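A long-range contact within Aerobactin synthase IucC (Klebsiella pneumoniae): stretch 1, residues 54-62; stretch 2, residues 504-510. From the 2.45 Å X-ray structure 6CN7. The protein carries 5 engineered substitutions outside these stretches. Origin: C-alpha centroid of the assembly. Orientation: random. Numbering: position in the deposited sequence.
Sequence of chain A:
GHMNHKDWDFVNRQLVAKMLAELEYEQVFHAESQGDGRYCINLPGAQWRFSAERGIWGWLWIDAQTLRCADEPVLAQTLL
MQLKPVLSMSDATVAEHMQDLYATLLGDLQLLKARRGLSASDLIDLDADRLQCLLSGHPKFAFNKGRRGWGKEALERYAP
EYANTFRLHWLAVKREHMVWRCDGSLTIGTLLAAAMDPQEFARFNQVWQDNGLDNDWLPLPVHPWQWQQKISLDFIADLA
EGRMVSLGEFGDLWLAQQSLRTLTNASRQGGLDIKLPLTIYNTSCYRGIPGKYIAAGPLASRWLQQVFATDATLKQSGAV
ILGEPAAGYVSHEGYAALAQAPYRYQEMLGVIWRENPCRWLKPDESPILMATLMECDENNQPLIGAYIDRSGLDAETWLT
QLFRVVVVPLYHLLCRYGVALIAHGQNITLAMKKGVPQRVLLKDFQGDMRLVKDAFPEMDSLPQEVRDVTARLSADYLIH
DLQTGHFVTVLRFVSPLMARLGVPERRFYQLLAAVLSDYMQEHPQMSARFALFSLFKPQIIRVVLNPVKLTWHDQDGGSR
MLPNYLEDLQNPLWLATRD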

# COMPACT_ATOMS: atom_id res chain seq x y z
N ARG A 54 1.93 43.30 10.73
CA ARG A 54 2.98 42.54 11.40
C ARG A 54 2.71 42.56 12.91
O ARG A 54 2.63 43.63 13.52
CB ARG A 54 4.36 43.11 11.09
CG ARG A 54 5.49 42.16 11.48
CD ARG A 54 6.87 42.74 11.17
NE ARG A 54 7.19 42.76 9.74
CZ ARG A 54 7.57 41.70 9.04
NH1 ARG A 54 7.68 40.51 9.62
NH2 ARG A 54 7.84 41.83 7.75
N GLY A 55 2.56 41.37 13.49
CA GLY A 55 2.24 41.25 14.90
C GLY A 55 3.45 41.41 15.80
O GLY A 55 4.57 41.68 15.36
N ILE A 56 3.21 41.23 17.10
CA ILE A 56 4.23 41.51 18.10
C ILE A 56 5.39 40.53 18.03
O ILE A 56 6.48 40.82 18.54
CB ILE A 56 3.61 41.51 19.51
CG1 ILE A 56 4.61 42.06 20.53
CG2 ILE A 56 3.16 40.11 19.91
CD1 ILE A 56 4.00 42.39 21.87
N TRP A 57 5.20 39.36 17.42
CA TRP A 57 6.29 38.40 17.28
C TRP A 57 7.17 38.68 16.08
O TRP A 57 8.22 38.04 15.94
CB TRP A 57 5.72 36.98 17.18
CG TRP A 57 5.15 36.49 18.46
CD1 TRP A 57 3.84 36.50 18.83
CD2 TRP A 57 5.87 35.91 19.55
NE1 TRP A 57 3.69 35.97 20.09
CE2 TRP A 57 4.93 35.59 20.56
CE3 TRP A 57 7.22 35.63 19.78
CZ2 TRP A 57 5.29 35.01 21.77
CZ3 TRP A 57 7.58 35.05 20.99
CH2 TRP A 57 6.62 34.75 21.96
N GLY A 58 6.79 39.62 15.22
CA GLY A 58 7.46 39.80 13.95
C GLY A 58 6.87 38.97 12.82
O GLY A 58 7.45 38.94 11.73
N TRP A 59 5.75 38.30 13.06
CA TRP A 59 5.13 37.41 12.09
C TRP A 59 3.95 38.12 11.43
O TRP A 59 3.14 38.75 12.11
CB TRP A 59 4.67 36.13 12.79
CG TRP A 59 3.83 35.24 11.94
CD1 TRP A 59 4.20 34.59 10.80
CD2 TRP A 59 2.47 34.87 12.19
NE1 TRP A 59 3.15 33.85 10.32
CE2 TRP A 59 2.08 34.00 11.15
CE3 TRP A 59 1.55 35.19 13.19
CZ2 TRP A 59 0.80 33.46 11.08
CZ3 TRP A 59 0.28 34.64 13.12
CH2 TRP A 59 -0.09 33.79 12.07
N LEU A 60 3.87 38.01 10.10
CA LEU A 60 2.87 38.74 9.33
C LEU A 60 1.50 38.09 9.42
O LEU A 60 1.37 36.87 9.40
CB LEU A 60 3.30 38.82 7.87
CG LEU A 60 4.56 39.64 7.56
CD1 LEU A 60 5.06 39.33 6.17
CD2 LEU A 60 4.27 41.13 7.71
N TRP A 61 0.46 38.93 9.50
CA TRP A 61 -0.92 38.50 9.33
C TRP A 61 -1.34 38.89 7.92
O TRP A 61 -1.70 40.04 7.66
CB TRP A 61 -1.84 39.14 10.37
CG TRP A 61 -1.34 39.05 11.78
CD1 TRP A 61 -0.41 38.18 12.27
CD2 TRP A 61 -1.74 39.87 12.88
NE1 TRP A 61 -0.21 38.40 13.61
CE2 TRP A 61 -1.01 39.44 14.01
CE3 TRP A 61 -2.64 40.93 13.02
CZ2 TRP A 61 -1.16 40.03 15.26
CZ3 TRP A 61 -2.79 41.52 14.27
CH2 TRP A 61 -2.05 41.06 15.37
N ILE A 62 -1.27 37.94 7.00
CA ILE A 62 -1.51 38.20 5.59
C ILE A 62 -2.99 38.05 5.28
O ILE A 62 -3.62 37.06 5.68
CB ILE A 62 -0.66 37.26 4.71
CG1 ILE A 62 0.83 37.60 4.89
CG2 ILE A 62 -1.08 37.35 3.24
CD1 ILE A 62 1.78 36.72 4.10
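Stretch 2, residues 504-510: PERRFYQ

Stretch 2 places the start of a helix against a tight turn in stretch 1, more than 440 residues away in sequence. P504 occupies the N-cap position, and the helix runs from E505 through Q510 and continues later in the chain; its opening backbone bonds are F508 N to P504 O (2.8 Å), Y509 N to E505 O (3.0 Å) and Q510 N to R506 O (3.1 Å). In stretch 1, G55 to G58 form a type I beta turn, closed by G58 N donating to G55 O at 3.0 Å, after which the chain enters a strand at L60. G58 has a positive phi of 89°, a conformation in which a side chain would be jammed against the preceding carbonyl oxygen. The backbones come closest at I56 and E505, whose CA atoms are 6.6 Å apart, and the contact buries 308 Å² in total.

Two direct hydrogen bonds join the stretches. E505, its CA-to-CB bond pointing toward stretch 1, extends its carboxylate to the turn, where I56 N donates to E505 OE1 at 2.6 Å with an N-H...acceptor angle of 150°. The buried E505 thus supplies an acceptor for a backbone amide of the turn. One helical turn later, W57 NE1 donates to Y509 OH at 2.7 Å and 165°, a short and nearly straight bond. The CA-to-CB bond of W57 points sideways, but with chi1 in the m rotamer the end of its indole comes nearer the helix, and the tyrosine oxygen lies at the ring edge, near the indole plane.

Close packing surrounds the carboxylate. G55 CA lies 3.3 Å from E505 OE1, leaving little room beside the glycine: an ideal CB there would be 3.1 Å from that oxygen and would clash with W61 CZ2 at 2.8 Å. W61 CZ2 approaches E505 OE2 to 3.3 Å, with the oxygen near the plane of the indole at its edge. A water adds an indirect link, donating to E505 OE2 at 2.8 Å and accepting a weak bond from W61 NE1 at 3.4 Å.

Apolar contacts centre on Y509. I56 CG2 packs against Y509 CE2 at 3.7 Å, and W57 CZ2 lies 3.9 Å from Y509 CE1. The five-membered ring of W57 and the Y509 ring form an oblique pair, with centroids 5.3 Å apart and planes at 81°. I56, with both chi angles in t, also brings CD1 to 4.5 Å from R506 CA.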

# COMPACT_ATOMS: atom_id res chain seq x y z
N PRO A 504 -5.47 44.17 22.66
CA PRO A 504 -4.25 44.24 21.84
C PRO A 504 -3.21 43.24 22.32
O PRO A 504 -3.18 42.84 23.48
CB PRO A 504 -3.77 45.68 22.04
CG PRO A 504 -4.96 46.43 22.52
CD PRO A 504 -5.77 45.46 23.31
N GLU A 505 -2.35 42.82 21.39
CA GLU A 505 -1.28 41.89 21.73
C GLU A 505 -0.46 42.41 22.91
O GLU A 505 -0.08 41.64 23.80
CB GLU A 505 -0.38 41.65 20.52
CG GLU A 505 -1.00 40.76 19.46
CD GLU A 505 0.00 40.33 18.41
OE1 GLU A 505 0.71 41.20 17.86
OE2 GLU A 505 0.09 39.11 18.14
N ARG A 506 -0.17 43.71 22.92
CA ARG A 506 0.59 44.28 24.03
C ARG A 506 -0.09 43.99 25.36
O ARG A 506 0.57 43.63 26.34
CB ARG A 506 0.76 45.78 23.83
CG ARG A 506 1.58 46.45 24.92
CD ARG A 506 1.79 47.93 24.64
NE ARG A 506 2.57 48.55 25.70
CZ ARG A 506 3.89 48.46 25.80
NH1 ARG A 506 4.59 47.76 24.91
NH2 ARG A 506 4.52 49.06 26.80
N ARG A 507 -1.41 44.13 25.41
CA ARG A 507 -2.14 43.80 26.63
C ARG A 507 -2.17 42.30 26.87
O ARG A 507 -1.98 41.84 28.01
CB ARG A 507 -3.57 44.36 26.54
CG ARG A 507 -4.41 44.14 27.79
CD ARG A 507 -3.81 44.84 28.99
NE ARG A 507 -4.65 44.70 30.17
CZ ARG A 507 -4.24 44.92 31.42
NH1 ARG A 507 -2.98 45.28 31.65
NH2 ARG A 507 -5.08 44.77 32.43
N PHE A 508 -2.39 41.52 25.82
CA PHE A 508 -2.39 40.06 25.92
C PHE A 508 -1.18 39.57 26.71
O PHE A 508 -1.32 38.79 27.66
CB PHE A 508 -2.40 39.46 24.51
CG PHE A 508 -2.46 37.96 24.47
CD1 PHE A 508 -1.31 37.20 24.64
CD2 PHE A 508 -3.66 37.30 24.25
CE1 PHE A 508 -1.35 35.82 24.59
CE2 PHE A 508 -3.71 35.91 24.19
CZ PHE A 508 -2.55 35.18 24.36
N TYR A 509 0.02 40.02 26.33
CA TYR A 509 1.23 39.53 26.97
C TYR A 509 1.57 40.28 28.25
O TYR A 509 2.40 39.80 29.03
CB TYR A 509 2.38 39.60 25.96
CG TYR A 509 2.14 38.67 24.79
CD1 TYR A 509 2.47 37.33 24.87
CD2 TYR A 509 1.56 39.14 23.62
CE1 TYR A 509 2.24 36.47 23.81
CE2 TYR A 509 1.33 38.29 22.55
CZ TYR A 509 1.67 36.96 22.65
OH TYR A 509 1.44 36.11 21.59
N GLN A 510 0.94 41.43 28.50
CA GLN A 510 0.98 42.02 29.83
C GLN A 510 0.31 41.10 30.84
O GLN A 510 0.81 40.91 31.95
CB GLN A 510 0.30 43.39 29.83
CG GLN A 510 1.15 44.53 29.32
CD GLN A 510 0.38 45.84 29.24
OE1 GLN A 510 -0.85 45.85 29.36
NE2 GLN A 510 1.09 46.94 29.04
O HOH W 1 1.05 37.11 16.45